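Local coordinates for protein BtGH115A (Bacteroides thetaiotaomicron, PDB 5BY3) that acts as a family GH115 4-O-methyl-alpha-glucuronidase with specificity for decorated arabinogalactans, at residues R41-L46 against L202-R207; K188-P193 against F223-N228; T195-F200 against A232-I237. All blocks are in the same frame, centred on the assembly; numbering follows the deposited sequence.

Contact 1: residues R41-L46 against L202-R207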
ATOM      1  N   ARG A  41       5.433  -8.002  26.779  1.00 51.93           N
ATOM      2  CA  ARG A  41       6.725  -7.617  27.335  1.00 57.00           C
ATOM      3  C   ARG A  41       7.577  -6.848  26.325  1.00 49.68           C
ATOM      4  O   ARG A  41       8.220  -5.882  26.688  1.00 51.50           O
ATOM      5  CB  ARG A  41       7.465  -8.825  27.940  1.00 66.55           C
ATOM      6  CG  ARG A  41       7.278  -8.977  29.465  1.00 74.32           C
ATOM      7  CD  ARG A  41       7.353 -10.431  29.951  1.00 90.61           C
ATOM      8  NE  ARG A  41       8.303 -11.253  29.174  1.00 94.86           N
ATOM      9  CZ  ARG A  41       7.985 -12.320  28.429  1.00 98.06           C
ATOM     10  NH1 ARG A  41       6.726 -12.761  28.343  1.00 93.75           N
ATOM     11  NH2 ARG A  41       8.945 -12.963  27.767  1.00 93.74           N
ATOM     12  N   THR A  42       7.502  -7.237  25.061  1.00 47.92           N
ATOM     13  CA  THR A  42       8.213  -6.561  23.969  1.00 47.64           C
ATOM     14  C   THR A  42       7.808  -5.093  23.831  1.00 47.67           C
ATOM     15  O   THR A  42       8.668  -4.254  23.623  1.00 49.10           O
ATOM     16  CB  THR A  42       7.969  -7.276  22.641  1.00 45.19           C
ATOM     17  OG1 THR A  42       8.296  -8.654  22.790  1.00 45.00           O
ATOM     18  CG2 THR A  42       8.843  -6.700  21.577  1.00 50.45           C
ATOM     19  N   SER A  43       6.507  -4.821  23.972  1.00 46.67           N
ATOM     20  CA  SER A  43       5.902  -3.490  23.833  1.00 46.78           C
ATOM     21  C   SER A  43       6.201  -2.597  25.017  1.00 48.03           C
ATOM     22  O   SER A  43       6.358  -1.369  24.881  1.00 44.86           O
ATOM     23  CB  SER A  43       4.377  -3.609  23.688  1.00 48.55           C
ATOM     24  OG  SER A  43       4.061  -4.595  22.715  1.00 52.65           O
ATOM     25  N   LEU A  44       6.235  -3.226  26.183  1.00 48.62           N
ATOM     26  CA  LEU A  44       6.745  -2.591  27.358  1.00 53.23           C
ATOM     27  C   LEU A  44       8.165  -2.053  27.150  1.00 49.30           C
ATOM     28  O   LEU A  44       8.405  -0.888  27.428  1.00 44.07           O
ATOM     29  CB  LEU A  44       6.662  -3.531  28.549  1.00 55.28           C
ATOM     30  CG  LEU A  44       5.331  -3.372  29.279  1.00 57.21           C
ATOM     31  CD1 LEU A  44       5.337  -4.266  30.506  1.00 57.37           C
ATOM     32  CD2 LEU A  44       5.097  -1.936  29.688  1.00 57.14           C
ATOM     33  N   ASP A  45       9.071  -2.888  26.636  1.00 48.91           N
ATOM     34  CA  ASP A  45      10.430  -2.442  26.293  1.00 53.78           C
ATOM     35  C   ASP A  45      10.407  -1.209  25.374  1.00 51.09           C
ATOM     36  O   ASP A  45      11.127  -0.215  25.623  1.00 54.10           O
ATOM     37  CB  ASP A  45      11.256  -3.580  25.660  1.00 54.85           C
ATOM     38  CG  ASP A  45      11.716  -4.635  26.668  1.00 59.98           C
ATOM     39  OD1 ASP A  45      11.444  -4.524  27.888  1.00 63.90           O
ATOM     40  OD2 ASP A  45      12.374  -5.599  26.229  1.00 65.48           O
ATOM     41  N   LEU A  46       9.553  -1.270  24.348  1.00 46.97           N
ATOM     42  CA  LEU A  46       9.407  -0.193  23.388  1.00 45.81           C
ATOM     43  C   LEU A  46       8.915   1.071  24.059  1.00 44.28           C
ATOM     44  O   LEU A  46       9.389   2.132  23.734  1.00 47.87           O
ATOM     45  CB  LEU A  46       8.439  -0.564  22.273  1.00 48.53           C
ATOM     46  CG  LEU A  46       9.021  -1.074  20.967  1.00 52.54           C
ATOM     47  CD1 LEU A  46       7.888  -1.276  19.966  1.00 46.97           C
ATOM     48  CD2 LEU A  46      10.102  -0.136  20.425  1.00 49.52           C
ATOM     49  N   LEU A 202       8.212  -1.699  13.800  1.00 41.23           N
ATOM     50  CA  LEU A 202       7.495  -0.806  12.925  1.00 44.63           C
ATOM     51  C   LEU A 202       6.054  -1.272  12.847  1.00 45.94           C
ATOM     52  O   LEU A 202       5.152  -0.431  12.919  1.00 53.10           O
ATOM     53  CB  LEU A 202       8.155  -0.727  11.552  1.00 38.01           C
ATOM     54  CG  LEU A 202       7.506   0.072  10.429  1.00 38.50           C
ATOM     55  CD1 LEU A 202       7.250   1.517  10.799  1.00 35.53           C
ATOM     56  CD2 LEU A 202       8.406  -0.019   9.206  1.00 36.29           C
ATOM     57  N   LEU A 203       5.842  -2.594  12.754  1.00 42.40           N
ATOM     58  CA  LEU A 203       4.478  -3.134  12.611  1.00 38.93           C
ATOM     59  C   LEU A 203       3.689  -2.943  13.873  1.00 37.73           C
ATOM     60  O   LEU A 203       2.542  -2.532  13.825  1.00 37.53           O
ATOM     61  CB  LEU A 203       4.485  -4.601  12.207  1.00 41.41           C
ATOM     62  CG  LEU A 203       5.095  -4.931  10.844  1.00 42.91           C
ATOM     63  CD1 LEU A 203       5.134  -6.439  10.664  1.00 44.51           C
ATOM     64  CD2 LEU A 203       4.377  -4.255   9.683  1.00 42.54           C
ATOM     65  N   LEU A 204       4.326  -3.178  15.014  1.00 40.73           N
ATOM     66  CA  LEU A 204       3.713  -2.887  16.314  1.00 40.37           C
ATOM     67  C   LEU A 204       3.258  -1.439  16.412  1.00 42.86           C
ATOM     68  O   LEU A 204       2.084  -1.152  16.730  1.00 45.43           O
ATOM     69  CB  LEU A 204       4.685  -3.235  17.450  1.00 41.22           C
ATOM     70  CG  LEU A 204       5.012  -4.716  17.767  1.00 41.67           C
ATOM     71  CD1 LEU A 204       5.634  -4.906  19.146  1.00 40.46           C
ATOM     72  CD2 LEU A 204       3.809  -5.638  17.630  1.00 48.94           C
ATOM     73  N   ARG A 205       4.165  -0.522  16.072  1.00 39.76           N
ATOM     74  CA  ARG A 205       3.854   0.907  16.165  1.00 37.00           C
ATOM     75  C   ARG A 205       2.771   1.314  15.168  1.00 37.24           C
ATOM     76  O   ARG A 205       2.086   2.317  15.388  1.00 35.10           O
ATOM     77  CB  ARG A 205       5.100   1.738  15.913  1.00 34.18           C
ATOM     78  CG  ARG A 205       6.110   1.729  17.019  1.00 32.39           C
ATOM     79  CD  ARG A 205       7.167   2.789  16.668  1.00 32.38           C
ATOM     80  NE  ARG A 205       8.350   2.821  17.539  1.00 31.89           N
ATOM     81  CZ  ARG A 205       8.335   3.158  18.828  1.00 38.18           C
ATOM     82  NH1 ARG A 205       7.186   3.452  19.443  1.00 35.74           N
ATOM     83  NH2 ARG A 205       9.471   3.166  19.527  1.00 37.85           N
ATOM     84  N   LEU A 206       2.658   0.569  14.059  1.00 35.30           N
ATOM     85  CA  LEU A 206       1.600   0.775  13.085  1.00 37.96           C
ATOM     86  C   LEU A 206       0.292   0.009  13.396  1.00 41.53           C
ATOM     87  O   LEU A 206      -0.705   0.127  12.657  1.00 37.46           O
ATOM     88  CB  LEU A 206       2.112   0.442  11.676  1.00 38.60           C
ATOM     89  CG  LEU A 206       3.146   1.354  11.021  1.00 38.72           C
ATOM     90  CD1 LEU A 206       3.736   0.674   9.796  1.00 42.42           C
ATOM     91  CD2 LEU A 206       2.549   2.705  10.673  1.00 37.77           C
ATOM     92  N   ARG A 207       0.316  -0.747  14.501  1.00 45.32           N
ATOM     93  CA  ARG A 207      -0.758  -1.678  14.963  1.00 50.74           C
ATOM     94  C   ARG A 207      -1.070  -2.794  13.979  1.00 48.23           C
ATOM     95  O   ARG A 207      -2.193  -3.247  13.899  1.00 56.94           O
ATOM     96  CB  ARG A 207      -2.078  -0.974  15.362  1.00 49.16           C
ATOM     97  CG  ARG A 207      -1.986   0.225  16.295  1.00 48.70           C
ATOM     98  CD  ARG A 207      -2.144   1.488  15.462  1.00 51.39           C
ATOM     99  NE  ARG A 207      -2.687   2.573  16.266  1.00 50.83           N
ATOM    100  CZ  ARG A 207      -3.277   3.665  15.805  1.00 47.44           C
ATOM    101  NH1 ARG A 207      -3.450   3.897  14.495  1.00 44.20           N
ATOM    102  NH2 ARG A 207      -3.715   4.525  16.698  1.00 58.35           N
TER
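L204 and R205 both start with CG anti to the carbonyl carbon (chi1 -71° and -73°) and reach the same helix, where they share L46, L204 through its CD1 methyl and R205 through NH2 of its guanidinium. The L204 branch continues with CD1 anti to CA, and this methyl makes all of that residue's contacts here: it lies 3.9 Å from S43 OG and 4.4 Å from L46 CD1, with T42 CG2 at a similar range. The R205 chain is extended from CG to NE and its guanidinium slants past L46, where NH2 comes to 3.5 Å from L46 CD2. R205 NH1 forms a salt bridge with D50 and NH2 one with E133, while S43 OG is hydrogen-bonded to V39 O, one turn back in its own helix, and T42 OG1 to K234 O. L121 of helix 113-126 touches both L46 and L204. The contact thus joins helix 38-55 to the C-terminal end of helix 193-205 in the glycosidase domain, just before R207 ends that helix in a Schellman motif. With only 207 Å² buried, the chemistry is that of leucine methyls set against one another, a hydroxyl and a guanidinium, with R205 held by two carboxylates.

Contact 2: residues K188-P193 against F223-N228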
ATOM      1  N   LYS A 188      24.833 -15.596   1.967  1.00 69.99           N
ATOM      2  CA  LYS A 188      24.587 -14.925   0.665  1.00 78.40           C
ATOM      3  C   LYS A 188      23.482 -13.868   0.590  1.00 79.94           C
ATOM      4  O   LYS A 188      23.693 -12.809  -0.019  1.00 93.21           O
ATOM      5  CB  LYS A 188      24.427 -15.979  -0.461  1.00 89.49           C
ATOM      6  CG  LYS A 188      23.788 -15.502  -1.771  1.00 88.77           C
ATOM      7  CD  LYS A 188      24.112 -16.409  -2.956  1.00 84.14           C
ATOM      8  CE  LYS A 188      22.945 -16.519  -3.938  1.00 87.83           C
ATOM      9  NZ  LYS A 188      22.619 -15.296  -4.740  1.00 74.49           N
ATOM     10  N   GLY A 189      22.317 -14.132   1.180  1.00 65.48           N
ATOM     11  CA  GLY A 189      21.244 -13.116   1.130  1.00 56.67           C
ATOM     12  C   GLY A 189      20.497 -13.026   2.440  1.00 57.29           C
ATOM     13  O   GLY A 189      19.265 -13.165   2.480  1.00 54.12           O
ATOM     14  N   GLU A 190      21.238 -12.812   3.519  1.00 53.15           N
ATOM     15  CA  GLU A 190      20.641 -12.924   4.824  1.00 55.23           C
ATOM     16  C   GLU A 190      20.123 -11.584   5.390  1.00 53.85           C
ATOM     17  O   GLU A 190      20.865 -10.607   5.468  1.00 49.68           O
ATOM     18  CB  GLU A 190      21.577 -13.645   5.790  1.00 57.13           C
ATOM     19  CG  GLU A 190      20.838 -14.211   6.996  1.00 63.72           C
ATOM     20  CD  GLU A 190      21.739 -14.968   7.954  1.00 66.50           C
ATOM     21  OE1 GLU A 190      22.803 -14.433   8.320  1.00 65.32           O
ATOM     22  OE2 GLU A 190      21.365 -16.097   8.343  1.00 72.69           O
ATOM     23  N   ILE A 191      18.831 -11.595   5.743  1.00 46.04           N
ATOM     24  CA  ILE A 191      18.098 -10.504   6.376  1.00 43.49           C
ATOM     25  C   ILE A 191      17.716 -11.165   7.667  1.00 42.92           C
ATOM     26  O   ILE A 191      16.769 -11.957   7.711  1.00 47.18           O
ATOM     27  CB  ILE A 191      16.816 -10.124   5.571  1.00 43.72           C
ATOM     28  CG1 ILE A 191      17.170  -9.847   4.099  1.00 37.47           C
ATOM     29  CG2 ILE A 191      15.971  -9.025   6.272  1.00 34.86           C
ATOM     30  CD1 ILE A 191      15.963  -9.456   3.239  1.00 42.00           C
ATOM     31  N   GLY A 192      18.485 -10.882   8.707  1.00 43.42           N
ATOM     32  CA  GLY A 192      18.534 -11.751   9.851  1.00 43.00           C
ATOM     33  C   GLY A 192      17.595 -11.356  10.960  1.00 50.00           C
ATOM     34  O   GLY A 192      16.685 -10.550  10.750  1.00 47.75           O
ATOM     35  N   PRO A 193      17.815 -11.928  12.162  1.00 52.88           N
ATOM     36  CA  PRO A 193      16.929 -11.631  13.284  1.00 49.15           C
ATOM     37  C   PRO A 193      16.875 -10.145  13.641  1.00 46.38           C
ATOM     38  O   PRO A 193      15.780  -9.621  13.887  1.00 55.48           O
ATOM     39  CB  PRO A 193      17.500 -12.490  14.452  1.00 49.17           C
ATOM     40  CG  PRO A 193      18.898 -12.887  14.024  1.00 47.99           C
ATOM     41  CD  PRO A 193      18.853 -12.932  12.510  1.00 48.81           C
ATOM     42  N   PHE A 223      12.328 -18.890   7.221  1.00 55.46           N
ATOM     43  CA  PHE A 223      12.261 -19.974   8.197  1.00 53.92           C
ATOM     44  C   PHE A 223      13.492 -20.875   8.171  1.00 51.76           C
ATOM     45  O   PHE A 223      13.625 -21.800   8.983  1.00 53.53           O
ATOM     46  CB  PHE A 223      10.996 -20.775   7.972  1.00 53.25           C
ATOM     47  CG  PHE A 223       9.759 -20.146   8.543  1.00 48.99           C
ATOM     48  CD1 PHE A 223       9.615 -19.973   9.929  1.00 47.92           C
ATOM     49  CD2 PHE A 223       8.701 -19.797   7.709  1.00 46.37           C
ATOM     50  CE1 PHE A 223       8.455 -19.433  10.478  1.00 43.48           C
ATOM     51  CE2 PHE A 223       7.528 -19.265   8.246  1.00 46.89           C
ATOM     52  CZ  PHE A 223       7.403 -19.087   9.631  1.00 47.93           C
ATOM     53  N   LEU A 224      14.372 -20.587   7.219  1.00 51.44           N
ATOM     54  CA  LEU A 224      15.710 -21.172   7.109  1.00 52.14           C
ATOM     55  C   LEU A 224      16.780 -20.212   7.625  1.00 53.76           C
ATOM     56  O   LEU A 224      17.961 -20.385   7.313  1.00 54.78           O
ATOM     57  CB  LEU A 224      16.007 -21.536   5.639  1.00 47.84           C
ATOM     58  CG  LEU A 224      15.205 -22.725   5.110  1.00 46.56           C
ATOM     59  CD1 LEU A 224      15.742 -23.197   3.769  1.00 37.78           C
ATOM     60  CD2 LEU A 224      15.231 -23.842   6.148  1.00 49.42           C
ATOM     61  N   THR A 225      16.361 -19.193   8.386  1.00 54.60           N
ATOM     62  CA  THR A 225      17.275 -18.188   8.928  1.00 52.55           C
ATOM     63  C   THR A 225      17.210 -18.342  10.422  1.00 53.18           C
ATOM     64  O   THR A 225      16.134 -18.304  11.006  1.00 57.00           O
ATOM     65  CB  THR A 225      16.899 -16.739   8.520  1.00 57.59           C
ATOM     66  OG1 THR A 225      16.752 -16.649   7.093  1.00 58.99           O
ATOM     67  CG2 THR A 225      17.951 -15.716   9.006  1.00 53.80           C
ATOM     68  N   LYS A 226      18.366 -18.516  11.040  1.00 52.33           N
ATOM     69  CA  LYS A 226      18.430 -18.700  12.471  1.00 57.84           C
ATOM     70  C   LYS A 226      18.062 -17.390  13.217  1.00 53.88           C
ATOM     71  O   LYS A 226      18.659 -16.333  12.988  1.00 57.85           O
ATOM     72  CB  LYS A 226      19.820 -19.263  12.841  1.00 61.40           C
ATOM     73  CG  LYS A 226      20.167 -19.318  14.320  1.00 64.97           C
ATOM     74  CD  LYS A 226      19.633 -20.574  14.984  1.00 73.40           C
ATOM     75  CE  LYS A 226      20.423 -20.871  16.254  1.00 76.36           C
ATOM     76  NZ  LYS A 226      19.494 -21.365  17.302  1.00 76.05           N
ATOM     77  N   GLY A 227      17.064 -17.491  14.085  1.00 51.23           N
ATOM     78  CA  GLY A 227      16.602 -16.382  14.914  1.00 53.62           C
ATOM     79  C   GLY A 227      15.225 -15.869  14.530  1.00 52.29           C
ATOM     80  O   GLY A 227      14.411 -15.499  15.397  1.00 58.41           O
ATOM     81  N   ASN A 228      14.961 -15.898  13.227  1.00 50.98           N
ATOM     82  CA  ASN A 228      13.830 -15.205  12.618  1.00 51.85           C
ATOM     83  C   ASN A 228      12.494 -15.648  13.173  1.00 54.62           C
ATOM     84  O   ASN A 228      11.682 -14.805  13.601  1.00 57.66           O
ATOM     85  CB  ASN A 228      13.879 -15.347  11.095  1.00 48.49           C
ATOM     86  CG  ASN A 228      14.835 -14.366  10.430  1.00 50.79           C
ATOM     87  OD1 ASN A 228      14.835 -14.244   9.198  1.00 57.65           O
ATOM     88  ND2 ASN A 228      15.640 -13.648  11.226  1.00 44.17           N
TER
HETATM   89  O   HOH W   1      17.052 -14.070   5.347  1.00 51.11           O
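P193 meets the turn K226-N228 with its ring: CD is 3.4 Å from K226 O, and CB is 4.0 Å from G227 CA. The N228 side chain crosses the proline at about a right angle, with ND2 2.9 Å from P193 N, a nitrogen that has no hydrogen to share. N228 OD1 sits 3.3 Å from I191 O, an approach of two acceptors, so the modelled orientation of this amide is doubtful and carries no bonding argument. Further along, T225 turns its methyl to the glutamate: CG2 is 3.5 Å from E190 OE2 and also packs on E190 CG. T225 OG1, anti to the carbonyl carbon (chi1 -53°), faces a water instead. That water accepts from I191 N at 3.1 Å and donates to T225 OG1 at 3.1 Å, so it bridges the two segments.

A second shell fixes these groups. T225 OG1 is also hydrogen-bonded to P221 O, E190 OE1 to S185 OG and E190 N to N179 OD1, while the I191 side chain packs on helix 174-182. Backbone hydrogen bonding between G189 and L220 joins the same two loops beside the water. G192 and G227 are the N-cap residues of helices 193-205 and 228-235, so the contact brings the starts of two neighbouring helices together. At G227, phi of 111° favours glycine, and a CB there would also collide with P193 CB. The chemistry is therefore that of a close fit around proline and glycine, with a water linking residues 188-193 to 223-228.

Contact 3: residues T195-F200 against A232-I237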
ATOM      1  N   THR A 195      17.454  -7.342  11.855  1.00 46.55           N
ATOM      2  CA  THR A 195      16.603  -6.631  10.890  1.00 43.89           C
ATOM      3  C   THR A 195      15.088  -6.883  11.118  1.00 45.15           C
ATOM      4  O   THR A 195      14.287  -5.932  11.136  1.00 47.55           O
ATOM      5  CB  THR A 195      17.018  -6.963   9.471  1.00 41.47           C
ATOM      6  OG1 THR A 195      18.443  -6.805   9.371  1.00 39.60           O
ATOM      7  CG2 THR A 195      16.295  -6.071   8.466  1.00 36.01           C
ATOM      8  N   ASN A 196      14.709  -8.134  11.353  1.00 42.11           N
ATOM      9  CA  ASN A 196      13.299  -8.469  11.570  1.00 44.44           C
ATOM     10  C   ASN A 196      12.689  -7.858  12.842  1.00 48.57           C
ATOM     11  O   ASN A 196      11.564  -7.339  12.803  1.00 47.66           O
ATOM     12  CB  ASN A 196      13.059  -9.979  11.434  1.00 44.97           C
ATOM     13  CG  ASN A 196      13.006 -10.421   9.979  1.00 48.85           C
ATOM     14  OD1 ASN A 196      11.976 -10.261   9.302  1.00 50.99           O
ATOM     15  ND2 ASN A 196      14.128 -10.938   9.467  1.00 44.84           N
ATOM     16  N   GLU A 197      13.448  -7.853  13.944  1.00 48.87           N
ATOM     17  CA  GLU A 197      13.018  -7.131  15.139  1.00 46.46           C
ATOM     18  C   GLU A 197      12.703  -5.656  14.837  1.00 47.36           C
ATOM     19  O   GLU A 197      11.704  -5.118  15.343  1.00 48.04           O
ATOM     20  CB  GLU A 197      14.035  -7.277  16.259  1.00 50.60           C
ATOM     21  CG  GLU A 197      14.190  -8.718  16.729  1.00 57.54           C
ATOM     22  CD  GLU A 197      15.346  -8.916  17.703  1.00 65.16           C
ATOM     23  OE1 GLU A 197      16.456  -8.377  17.440  1.00 61.01           O
ATOM     24  OE2 GLU A 197      15.143  -9.636  18.712  1.00 61.89           O
ATOM     25  N   ARG A 198      13.540  -5.018  14.006  1.00 43.20           N
ATOM     26  CA  ARG A 198      13.282  -3.665  13.537  1.00 45.04           C
ATOM     27  C   ARG A 198      11.977  -3.517  12.734  1.00 43.76           C
ATOM     28  O   ARG A 198      11.219  -2.583  12.990  1.00 41.30           O
ATOM     29  CB  ARG A 198      14.459  -3.111  12.731  1.00 45.48           C
ATOM     30  CG  ARG A 198      15.608  -2.595  13.590  1.00 48.10           C
ATOM     31  CD  ARG A 198      15.234  -1.484  14.570  1.00 43.80           C
ATOM     32  NE  ARG A 198      16.444  -1.075  15.283  1.00 43.85           N
ATOM     33  CZ  ARG A 198      16.543  -0.179  16.270  1.00 44.87           C
ATOM     34  NH1 ARG A 198      15.492   0.486  16.775  1.00 41.99           N
ATOM     35  NH2 ARG A 198      17.755   0.042  16.765  1.00 43.26           N
ATOM     36  N   ILE A 199      11.735  -4.429  11.785  1.00 40.99           N
ATOM     37  CA  ILE A 199      10.481  -4.475  11.042  1.00 40.49           C
ATOM     38  C   ILE A 199       9.284  -4.695  11.961  1.00 44.02           C
ATOM     39  O   ILE A 199       8.260  -3.982  11.849  1.00 44.43           O
ATOM     40  CB  ILE A 199      10.517  -5.527   9.921  1.00 45.75           C
ATOM     41  CG1 ILE A 199      11.714  -5.230   8.991  1.00 45.63           C
ATOM     42  CG2 ILE A 199       9.198  -5.511   9.158  1.00 40.91           C
ATOM     43  CD1 ILE A 199      11.972  -6.277   7.914  1.00 44.37           C
ATOM     44  N   PHE A 200       9.428  -5.624  12.907  1.00 42.22           N
ATOM     45  CA  PHE A 200       8.342  -5.896  13.832  1.00 41.09           C
ATOM     46  C   PHE A 200       8.022  -4.745  14.783  1.00 43.53           C
ATOM     47  O   PHE A 200       6.821  -4.511  15.077  1.00 45.57           O
ATOM     48  CB  PHE A 200       8.523  -7.210  14.579  1.00 47.50           C
ATOM     49  CG  PHE A 200       8.829  -8.410  13.706  1.00 44.82           C
ATOM     50  CD1 PHE A 200       8.336  -8.530  12.414  1.00 44.88           C
ATOM     51  CD2 PHE A 200       9.609  -9.454  14.211  1.00 48.98           C
ATOM     52  CE1 PHE A 200       8.631  -9.647  11.649  1.00 44.95           C
ATOM     53  CE2 PHE A 200       9.921 -10.576  13.436  1.00 42.34           C
ATOM     54  CZ  PHE A 200       9.420 -10.673  12.161  1.00 43.73           C
ATOM     55  N   ALA A 232       9.883 -13.453  15.588  1.00 47.93           N
ATOM     56  CA  ALA A 232       8.468 -13.301  15.291  1.00 48.88           C
ATOM     57  C   ALA A 232       7.583 -13.701  16.482  1.00 55.42           C
ATOM     58  O   ALA A 232       6.522 -13.093  16.709  1.00 55.78           O
ATOM     59  CB  ALA A 232       8.120 -14.121  14.058  1.00 48.67           C
ATOM     60  N   LYS A 233       8.020 -14.717  17.230  1.00 57.80           N
ATOM     61  CA  LYS A 233       7.321 -15.127  18.441  1.00 67.47           C
ATOM     62  C   LYS A 233       7.442 -14.050  19.532  1.00 62.75           C
ATOM     63  O   LYS A 233       6.476 -13.766  20.240  1.00 65.32           O
ATOM     64  CB  LYS A 233       7.842 -16.493  18.929  1.00 76.77           C
ATOM     65  CG  LYS A 233       6.935 -17.259  19.892  1.00 74.49           C
ATOM     66  CD  LYS A 233       7.760 -18.255  20.700  1.00 75.77           C
ATOM     67  CE  LYS A 233       6.905 -19.381  21.256  1.00 84.59           C
ATOM     68  NZ  LYS A 233       6.767 -20.520  20.296  1.00 85.47           N
ATOM     69  N   LYS A 234       8.625 -13.446  19.645  1.00 61.26           N
ATOM     70  CA  LYS A 234       8.899 -12.391  20.635  1.00 54.05           C
ATOM     71  C   LYS A 234       7.995 -11.172  20.407  1.00 50.89           C
ATOM     72  O   LYS A 234       7.446 -10.616  21.377  1.00 52.24           O
ATOM     73  CB  LYS A 234      10.386 -11.998  20.597  1.00 58.66           C
ATOM     74  CG  LYS A 234      10.889 -11.297  21.851  1.00 70.12           C
ATOM     75  CD  LYS A 234      11.935 -10.220  21.550  1.00 70.50           C
ATOM     76  CE  LYS A 234      12.438  -9.542  22.826  1.00 77.39           C
ATOM     77  NZ  LYS A 234      11.375  -8.874  23.637  1.00 80.47           N
ATOM     78  N   TYR A 235       7.805 -10.820  19.123  1.00 43.21           N
ATOM     79  CA  TYR A 235       7.028  -9.653  18.674  1.00 39.89           C
ATOM     80  C   TYR A 235       5.561  -9.939  18.352  1.00 43.83           C
ATOM     81  O   TYR A 235       4.797  -9.006  18.102  1.00 42.69           O
ATOM     82  CB  TYR A 235       7.722  -8.953  17.484  1.00 39.30           C
ATOM     83  CG  TYR A 235       8.922  -8.133  17.886  1.00 44.23           C
ATOM     84  CD1 TYR A 235      10.133  -8.747  18.288  1.00 41.63           C
ATOM     85  CD2 TYR A 235       8.863  -6.748  17.881  1.00 42.82           C
ATOM     86  CE1 TYR A 235      11.205  -7.998  18.696  1.00 42.54           C
ATOM     87  CE2 TYR A 235       9.952  -5.996  18.260  1.00 41.28           C
ATOM     88  CZ  TYR A 235      11.118  -6.613  18.674  1.00 45.45           C
ATOM     89  OH  TYR A 235      12.203  -5.834  19.081  1.00 48.01           O
ATOM     90  N   GLY A 236       5.159 -11.212  18.342  1.00 52.48           N
ATOM     91  CA  GLY A 236       3.723 -11.601  18.268  1.00 44.67           C
ATOM     92  C   GLY A 236       3.104 -11.333  16.912  1.00 52.06           C
ATOM     93  O   GLY A 236       1.961 -10.874  16.830  1.00 55.80           O
ATOM     94  N   ILE A 237       3.870 -11.616  15.856  1.00 46.86           N
ATOM     95  CA  ILE A 237       3.510 -11.312  14.485  1.00 43.17           C
ATOM     96  C   ILE A 237       3.079 -12.608  13.819  1.00 50.76           C
ATOM     97  O   ILE A 237       3.782 -13.611  13.871  1.00 55.19           O
ATOM     98  CB  ILE A 237       4.752 -10.768  13.699  1.00 46.87           C
ATOM     99  CG1 ILE A 237       5.288  -9.424  14.276  1.00 51.75           C
ATOM    100  CG2 ILE A 237       4.520 -10.741  12.184  1.00 43.98           C
ATOM    101  CD1 ILE A 237       4.336  -8.229  14.269  1.00 46.21           C
TER
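F200 has an occupied face on either side of its ring. I237 CG1 stands over one in a CH-pi contact, 4.1 Å from the F200 ring centroid and 29° off the normal, while N196 O of its own helix lies above the other, displaced toward the rim. A232 approaches the far part of the ring obliquely, its backbone N being 3.6 Å from F200 CE2. On the Y235 ring, E197 CA covers one face, again toward the rim. The E197 side chain crosses the tyrosine at about a right angle, with CG 3.6 Å from Y235 CE1. The F200 and Y235 rings make neither a stack nor an edge-to-face pair, the F200 and Y235 planes being 53° apart. The closest touch between the two residues runs from F200 CB to Y235 CD2, at 3.4 Å. An alanine in place of Y235 would probably open a gap beside the E197 side chain and F200 CB.

The polar end of E197 is engaged by R194 in a salt bridge, and its OE2 remains 6.2 Å from K234 NZ. Y211 of strand 210-212 adds a further ring against F200. Helices 193-205 and 228-235 thus meet through aromatic and aliphatic surfaces, with backbone polar atoms set against the F200 ring and the E197 carboxylate turned to R194.

Helix 193-205 runs through all three contacts: P193 at its start belongs to contact 2, its middle to contact 3 and its end to contact 1. Contact 3 lies between the others, its centre about 9 Å from that of contact 1 and about 12 Å from that of contact 2; the centres of contacts 1 and 2 are about 21 Å apart. Along the chain the segments run 1, 2, 3, 1, 2, 3. Helix 228-235 is shared by contacts 2 and 3, and T42 links contact 1 to contact 3 through K234. These helices follow strands 162-166 and 210-212 of the parallel sheet, consistent with a TIM barrel, so the contacts tie adjacent barrel helices together and to helix 38-55.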